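Local coordinates for glycerophosphodiester phosphodiesterase (PDB 3NO3), which belongs to the glycerophosphodiester phosphodiesterase family, whose members fold as TIM barrels, and carries a bound magnesium ion, at residues A[110-121]-A[139-150]. Sequence-based numbering, arbitrary orientation.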
ATOM      1  N   PRO A 110      -7.729 -19.182   3.575  1.00 14.55           N
ATOM      2  CA  PRO A 110      -8.740 -18.116   3.462  1.00 14.14           C
ATOM      3  C   PRO A 110      -9.232 -17.596   4.843  1.00 14.98           C
ATOM      4  O   PRO A 110      -9.300 -16.376   5.039  1.00 14.12           O
ATOM      5  CB  PRO A 110      -9.854 -18.818   2.714  1.00 15.68           C
ATOM      6  CG  PRO A 110      -9.073 -19.741   1.774  1.00 15.83           C
ATOM      7  CD  PRO A 110      -8.064 -20.318   2.694  1.00 15.09           C
ATOM      8  N   GLU A 111      -9.523 -18.516   5.768  1.00 14.96           N
ATOM      9  CA  GLU A 111      -9.939 -18.123   7.132  1.00 16.28           C
ATOM     10  C   GLU A 111      -8.909 -17.256   7.873  1.00 15.76           C
ATOM     11  O   GLU A 111      -9.293 -16.254   8.488  1.00 15.62           O
ATOM     12  CB  GLU A 111     -10.383 -19.331   7.942  1.00 17.89           C
ATOM     13  CG  GLU A 111     -11.707 -19.863   7.430  1.00 22.17           C
ATOM     14  CD  GLU A 111     -12.269 -21.085   8.159  1.00 27.61           C
ATOM     15  OE1 GLU A 111     -11.555 -22.048   8.551  1.00 26.12           O
ATOM     16  OE2 GLU A 111     -13.502 -21.079   8.315  1.00 32.96           O
ATOM     17  N   ARG A 112      -7.616 -17.548   7.728  1.00 14.21           N
ATOM     18  CA  ARG A 112      -6.569 -16.716   8.357  1.00 14.36           C
ATOM     19  C   ARG A 112      -6.455 -15.342   7.731  1.00 14.21           C
ATOM     20  O   ARG A 112      -6.274 -14.325   8.462  1.00 14.90           O
ATOM     21  CB  ARG A 112      -5.216 -17.441   8.381  1.00 14.02           C
ATOM     22  CG  ARG A 112      -4.147 -16.813   9.230  1.00 13.44           C
ATOM     23  CD  ARG A 112      -4.549 -16.690  10.707  1.00 13.59           C
ATOM     24  NE  ARG A 112      -3.402 -16.307  11.508  1.00 14.78           N
ATOM     25  CZ  ARG A 112      -3.483 -16.024  12.794  1.00 14.04           C
ATOM     26  NH1 ARG A 112      -4.647 -16.135  13.442  1.00 14.69           N
ATOM     27  NH2 ARG A 112      -2.391 -15.696  13.438  1.00 15.28           N
ATOM     28  N   ASN A 113      -6.598 -15.269   6.409  1.00 13.77           N
ATOM     29  CA  ASN A 113      -6.698 -13.974   5.740  1.00 12.81           C
ATOM     30  C   ASN A 113      -7.861 -13.154   6.237  1.00 14.29           C
ATOM     31  O   ASN A 113      -7.677 -11.939   6.459  1.00 12.70           O
ATOM     32  CB  ASN A 113      -6.746 -14.109   4.229  1.00 12.51           C
ATOM     33  CG  ASN A 113      -5.378 -14.407   3.655  1.00 13.25           C
ATOM     34  OD1 ASN A 113      -4.555 -13.510   3.607  1.00 13.16           O
ATOM     35  ND2 ASN A 113      -5.119 -15.657   3.257  1.00 12.58           N
ATOM     36  N   ARG A 114      -9.017 -13.793   6.466  1.00 14.36           N
ATOM     37  CA  ARG A 114     -10.163 -13.072   7.044  1.00 16.09           C
ATOM     38  C   ARG A 114      -9.916 -12.552   8.432  1.00 16.22           C
ATOM     39  O   ARG A 114     -10.279 -11.395   8.757  1.00 16.44           O
ATOM     40  CB  ARG A 114     -11.421 -13.916   7.053  1.00 15.90           C
ATOM     41  CG  ARG A 114     -11.941 -14.113   5.655  1.00 21.52           C
ATOM     42  CD  ARG A 114     -13.380 -14.685   5.626  1.00 28.65           C
ATOM     43  NE  ARG A 114     -13.342 -16.132   5.471  1.00 37.15           N
ATOM     44  CZ  ARG A 114     -13.229 -16.813   4.317  1.00 40.16           C
ATOM     45  NH1 ARG A 114     -13.125 -16.209   3.117  1.00 42.83           N
ATOM     46  NH2 ARG A 114     -13.195 -18.132   4.371  1.00 40.17           N
ATOM     47  N   ASP A 115      -9.299 -13.398   9.257  1.00 16.96           N
ATOM     48  CA  ASP A 115      -8.905 -12.985  10.599  1.00 16.89           C
ATOM     49  C   ASP A 115      -7.914 -11.810  10.604  1.00 14.79           C
ATOM     50  O   ASP A 115      -8.121 -10.868  11.358  1.00 14.86           O
ATOM     51  CB  ASP A 115      -8.357 -14.128  11.412  1.00 18.52           C
ATOM     52  CG  ASP A 115      -9.403 -15.204  11.732  1.00 21.68           C
ATOM     53  OD1 ASP A 115     -10.609 -14.950  11.819  1.00 30.36           O
ATOM     54  OD2 ASP A 115      -8.964 -16.342  11.885  1.00 28.05           O
ATOM     55  N   ALA A 116      -6.927 -11.823   9.716  1.00 13.59           N
ATOM     56  CA  ALA A 116      -5.943 -10.744   9.631  1.00 12.98           C
ATOM     57  C   ALA A 116      -6.612  -9.444   9.160  1.00 12.99           C
ATOM     58  O   ALA A 116      -6.325  -8.345   9.690  1.00 13.38           O
ATOM     59  CB  ALA A 116      -4.773 -11.153   8.715  1.00 11.33           C
ATOM     60  N   ALA A 117      -7.563  -9.565   8.224  1.00 13.01           N
ATOM     61  CA  ALA A 117      -8.308  -8.403   7.761  1.00 12.79           C
ATOM     62  C   ALA A 117      -9.242  -7.817   8.847  1.00 13.72           C
ATOM     63  O   ALA A 117      -9.268  -6.608   9.033  1.00 14.07           O
ATOM     64  CB  ALA A 117      -9.071  -8.720   6.494  1.00 12.69           C
ATOM     65  N   ARG A 118      -9.973  -8.667   9.541  1.00 14.17           N
ATOM     66  CA  ARG A 118     -10.787  -8.216  10.671  1.00 15.35           C
ATOM     67  C   ARG A 118      -9.942  -7.481  11.724  1.00 15.04           C
ATOM     68  O   ARG A 118     -10.306  -6.381  12.154  1.00 14.20           O
ATOM     69  CB  ARG A 118     -11.522  -9.395  11.316  1.00 16.31           C
ATOM     70  CG  ARG A 118     -12.518  -8.954  12.416  1.00 20.17           C
ATOM     71  CD  ARG A 118     -13.166 -10.066  13.221  1.00 26.22           C
ATOM     72  NE  ARG A 118     -12.152 -10.872  13.909  1.00 27.53           N
ATOM     73  CZ  ARG A 118     -11.673 -12.052  13.495  1.00 32.86           C
ATOM     74  NH1 ARG A 118     -12.096 -12.662  12.366  1.00 33.25           N
ATOM     75  NH2 ARG A 118     -10.736 -12.647  14.234  1.00 35.28           N
ATOM     76  N   LEU A 119      -8.808  -8.072  12.121  1.00 14.64           N
ATOM     77  CA  LEU A 119      -7.980  -7.458  13.163  1.00 15.44           C
ATOM     78  C   LEU A 119      -7.354  -6.146  12.678  1.00 14.16           C
ATOM     79  O   LEU A 119      -7.124  -5.227  13.476  1.00 15.47           O
ATOM     80  CB  LEU A 119      -6.934  -8.418  13.720  1.00 14.00           C
ATOM     81  CG  LEU A 119      -7.441  -9.603  14.550  1.00 15.95           C
ATOM     82  CD1 LEU A 119      -6.301 -10.629  14.785  1.00 17.88           C
ATOM     83  CD2 LEU A 119      -8.007  -9.217  15.867  1.00 20.04           C
ATOM     84  N   SER A 120      -7.037  -6.075  11.379  1.00 14.43           N
ATOM     85  CA  SER A 120      -6.528  -4.865  10.758  1.00 13.38           C
ATOM     86  C   SER A 120      -7.553  -3.738  10.829  1.00 13.10           C
ATOM     87  O   SER A 120      -7.247  -2.648  11.311  1.00 13.36           O
ATOM     88  CB  SER A 120      -6.152  -5.091   9.287  1.00 13.54           C
ATOM     89  OG  SER A 120      -5.008  -5.908   9.146  1.00 12.05           O
ATOM     90  N   VAL A 121      -8.794  -4.044  10.468  1.00 12.72           N
ATOM     91  CA  VAL A 121      -9.871  -3.062  10.518  1.00 14.06           C
ATOM     92  C   VAL A 121     -10.146  -2.576  11.949  1.00 14.20           C
ATOM     93  O   VAL A 121     -10.270  -1.375  12.156  1.00 14.71           O
ATOM     94  CB  VAL A 121     -11.188  -3.648   9.910  1.00 15.18           C
ATOM     95  CG1 VAL A 121     -12.439  -2.759  10.265  1.00 14.84           C
ATOM     96  CG2 VAL A 121     -10.965  -3.836   8.386  1.00 13.86           C
ATOM     97  N   ASN A 139      -4.205 -10.975  -1.878  1.00 16.48           N
ATOM     98  CA  ASN A 139      -5.072 -12.058  -1.475  1.00 16.76           C
ATOM     99  C   ASN A 139      -6.527 -11.707  -1.611  1.00 16.12           C
ATOM    100  O   ASN A 139      -7.010 -10.751  -0.971  1.00 15.52           O
ATOM    101  CB  ASN A 139      -4.798 -12.444  -0.004  1.00 16.44           C
ATOM    102  CG  ASN A 139      -5.509 -13.719   0.380  1.00 17.74           C
ATOM    103  OD1 ASN A 139      -6.671 -13.693   0.822  1.00 16.22           O
ATOM    104  ND2 ASN A 139      -4.842 -14.862   0.154  1.00 17.67           N
HETATM  105  N   MSE A 140      -7.256 -12.516  -2.350  1.00 15.95           N
HETATM  106  CA  MSE A 140      -8.660 -12.225  -2.619  1.00 16.54           C
HETATM  107  C   MSE A 140      -9.547 -12.380  -1.397  1.00 15.85           C
HETATM  108  O   MSE A 140     -10.472 -11.600  -1.227  1.00 16.12           O
HETATM  109  CB  MSE A 140      -9.176 -13.134  -3.738  1.00 17.30           C
HETATM  110  CG  MSE A 140     -10.639 -12.904  -4.134  1.00 20.53           C
HETATM  111 SE   MSE A 140     -11.116 -11.053  -4.547  0.75 19.03          SE
HETATM  112  CE  MSE A 140     -10.312 -11.017  -6.297  1.00 18.65           C
ATOM    113  N   ASP A 141      -9.241 -13.354  -0.539  1.00 15.97           N
ATOM    114  CA  ASP A 141     -10.019 -13.537   0.718  1.00 15.99           C
ATOM    115  C   ASP A 141      -9.855 -12.342   1.658  1.00 15.89           C
ATOM    116  O   ASP A 141     -10.854 -11.882   2.245  1.00 15.07           O
ATOM    117  CB  ASP A 141      -9.670 -14.880   1.388  1.00 17.19           C
ATOM    118  CG  ASP A 141      -9.912 -16.073   0.455  1.00 18.02           C
ATOM    119  OD1 ASP A 141     -11.091 -16.293   0.136  1.00 21.02           O
ATOM    120  OD2 ASP A 141      -8.952 -16.737   0.033  1.00 21.10           O
ATOM    121  N   ALA A 142      -8.640 -11.779   1.736  1.00 14.42           N
ATOM    122  CA  ALA A 142      -8.410 -10.564   2.509  1.00 15.25           C
ATOM    123  C   ALA A 142      -9.214  -9.376   1.952  1.00 14.95           C
ATOM    124  O   ALA A 142      -9.865  -8.696   2.698  1.00 15.32           O
ATOM    125  CB  ALA A 142      -6.907 -10.196   2.544  1.00 13.24           C
ATOM    126  N   CYS A 143      -9.104  -9.140   0.649  1.00 15.32           N
ATOM    127  CA  CYS A 143      -9.828  -8.051  -0.038  1.00 14.85           C
ATOM    128  C   CYS A 143     -11.338  -8.156   0.187  1.00 15.56           C
ATOM    129  O   CYS A 143     -11.964  -7.185   0.516  1.00 14.50           O
ATOM    130  CB  CYS A 143      -9.554  -8.088  -1.532  1.00 15.50           C
ATOM    131  SG  CYS A 143      -7.831  -7.681  -2.022  1.00 16.51           S
ATOM    132  N   LYS A 144     -11.898  -9.350   0.029  1.00 15.27           N
ATOM    133  CA  LYS A 144     -13.350  -9.517   0.197  1.00 17.01           C
ATOM    134  C   LYS A 144     -13.805  -9.187   1.625  1.00 16.75           C
ATOM    135  O   LYS A 144     -14.862  -8.542   1.831  1.00 16.19           O
ATOM    136  CB  LYS A 144     -13.776 -10.946  -0.197  1.00 18.15           C
ATOM    137  CG  LYS A 144     -13.840 -11.227  -1.722  1.00 21.37           C
ATOM    138  CD  LYS A 144     -14.151 -12.736  -1.956  1.00 24.36           C
ATOM    139  CE  LYS A 144     -14.577 -13.033  -3.344  1.00 27.73           C
ATOM    140  NZ  LYS A 144     -14.744 -14.519  -3.477  1.00 31.02           N
ATOM    141  N   GLU A 145     -12.995  -9.570   2.611  1.00 16.52           N
ATOM    142  CA  GLU A 145     -13.300  -9.228   4.006  1.00 16.42           C
ATOM    143  C   GLU A 145     -13.169  -7.743   4.282  1.00 15.41           C
ATOM    144  O   GLU A 145     -14.006  -7.185   4.970  1.00 16.05           O
ATOM    145  CB  GLU A 145     -12.403 -10.045   4.954  1.00 16.64           C
ATOM    146  CG  GLU A 145     -12.820 -10.000   6.435  1.00 19.10           C
ATOM    147  CD  GLU A 145     -14.200 -10.584   6.739  1.00 20.22           C
ATOM    148  OE1 GLU A 145     -14.937 -11.057   5.840  1.00 22.81           O
ATOM    149  OE2 GLU A 145     -14.581 -10.545   7.930  1.00 22.87           O
ATOM    150  N   PHE A 146     -12.159  -7.068   3.727  1.00 16.13           N
ATOM    151  CA  PHE A 146     -12.114  -5.596   3.844  1.00 15.56           C
ATOM    152  C   PHE A 146     -13.345  -4.901   3.211  1.00 16.09           C
ATOM    153  O   PHE A 146     -13.967  -4.016   3.800  1.00 17.36           O
ATOM    154  CB  PHE A 146     -10.847  -5.024   3.188  1.00 15.08           C
ATOM    155  CG  PHE A 146      -9.577  -5.232   3.978  1.00 15.62           C
ATOM    156  CD1 PHE A 146      -9.457  -4.772   5.291  1.00 15.17           C
ATOM    157  CD2 PHE A 146      -8.460  -5.779   3.361  1.00 16.33           C
ATOM    158  CE1 PHE A 146      -8.255  -4.917   6.011  1.00 14.25           C
ATOM    159  CE2 PHE A 146      -7.272  -5.982   4.079  1.00 14.45           C
ATOM    160  CZ  PHE A 146      -7.171  -5.530   5.401  1.00 14.22           C
ATOM    161  N   ILE A 147     -13.732  -5.366   2.040  1.00 16.35           N
ATOM    162  CA  ILE A 147     -14.923  -4.841   1.360  1.00 17.94           C
ATOM    163  C   ILE A 147     -16.187  -5.042   2.239  1.00 18.52           C
ATOM    164  O   ILE A 147     -16.986  -4.107   2.419  1.00 20.58           O
ATOM    165  CB  ILE A 147     -15.070  -5.493  -0.055  1.00 17.97           C
ATOM    166  CG1 ILE A 147     -13.951  -4.989  -1.000  1.00 16.85           C
ATOM    167  CG2 ILE A 147     -16.470  -5.195  -0.689  1.00 19.16           C
ATOM    168  CD1 ILE A 147     -13.723  -5.907  -2.216  1.00 13.71           C
ATOM    169  N   ARG A 148     -16.345  -6.245   2.788  1.00 18.80           N
ATOM    170  CA  ARG A 148     -17.502  -6.591   3.621  1.00 18.81           C
ATOM    171  C   ARG A 148     -17.539  -5.765   4.914  1.00 17.48           C
ATOM    172  O   ARG A 148     -18.581  -5.249   5.280  1.00 17.30           O
ATOM    173  CB  ARG A 148     -17.477  -8.088   3.996  1.00 18.77           C
ATOM    174  CG  ARG A 148     -18.715  -8.570   4.747  1.00 20.39           C
ATOM    175  CD  ARG A 148     -18.558 -10.028   5.203  1.00 23.23           C
ATOM    176  NE  ARG A 148     -17.680 -10.183   6.360  1.00 23.67           N
ATOM    177  CZ  ARG A 148     -18.004  -9.914   7.636  1.00 28.26           C
ATOM    178  NH1 ARG A 148     -19.196  -9.418   7.976  1.00 30.29           N
ATOM    179  NH2 ARG A 148     -17.106 -10.130   8.613  1.00 28.07           N
ATOM    180  N   LEU A 149     -16.403  -5.649   5.576  1.00 16.38           N
ATOM    181  CA  LEU A 149     -16.309  -4.932   6.835  1.00 17.28           C
ATOM    182  C   LEU A 149     -16.377  -3.416   6.664  1.00 18.83           C
ATOM    183  O   LEU A 149     -16.915  -2.739   7.542  1.00 18.38           O
ATOM    184  CB  LEU A 149     -15.002  -5.269   7.560  1.00 17.08           C
ATOM    185  CG  LEU A 149     -14.920  -6.668   8.151  1.00 17.48           C
ATOM    186  CD1 LEU A 149     -13.573  -6.890   8.649  1.00 16.71           C
ATOM    187  CD2 LEU A 149     -15.955  -6.851   9.323  1.00 19.71           C
ATOM    188  N   CYS A 150     -15.818  -2.904   5.561  1.00 18.00           N
ATOM    189  CA  CYS A 150     -15.691  -1.486   5.317  1.00 19.70           C
ATOM    190  C   CYS A 150     -16.225  -1.121   3.934  1.00 19.64           C
ATOM    191  O   CYS A 150     -15.445  -0.747   3.026  1.00 19.46           O
ATOM    192  CB  CYS A 150     -14.247  -1.051   5.438  1.00 19.66           C
ATOM    193  SG  CYS A 150     -13.564  -1.351   7.065  1.00 24.70           S
TER
HETATM  194  O   HOH W   1     -13.122 -13.307   2.573  1.00 22.99           O
HETATM  195  O   HOH W   2     -13.865 -11.946  10.233  1.00 27.45           O
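Ala117 sets its methyl group squarely over one face of the Phe146 ring, a CH-pi contact with CB 3.9 Å from the ring centroid. At the edge of the same ring, near its plane, lie Ser120 CB and Val121 CG2, the latter 3.6 Å from Phe146 CD1. With CG1 anti to its backbone N (chi1 166°), Val121 divides its branches: CG2 meets Phe146 and Leu149 CD1, while CG1 rests 3.7 Å from Cys150 SG. Toward the helix starts, the amides of Asn113 and Asn139 stack with planes 17° apart. Asn139 is the N-cap of helix 140-149, its OD1 taking Ala142 N in the carbonyl plane at 2.9 Å; the Asn113 amide is held by His107 and Thr109. Along the polar edge water joins the helices. One molecule accepts from Arg114 NH1 and donates to Asp141 O, beside a long Arg114-Asp141 salt bridge (NH1 to OD1 3.6 Å); another links Arg118 NH1 to Glu145 OE2. Arg148 grips Glu145 side-on through NE and NH2, and Asp115 pairs with Arg118, so both groups joined by the second water have a charged partner in their own helix. Segments 110-121 and 140-149 run 41° from parallel, and their helices follow one another round the outside of the barrel, joined through strand 133-137. Beneath them, Ser120 and Phe146 both pack on Leu104 of strand 99-104, and Phe146 also stacks on Tyr135 and touches Val155 of strand 155-157.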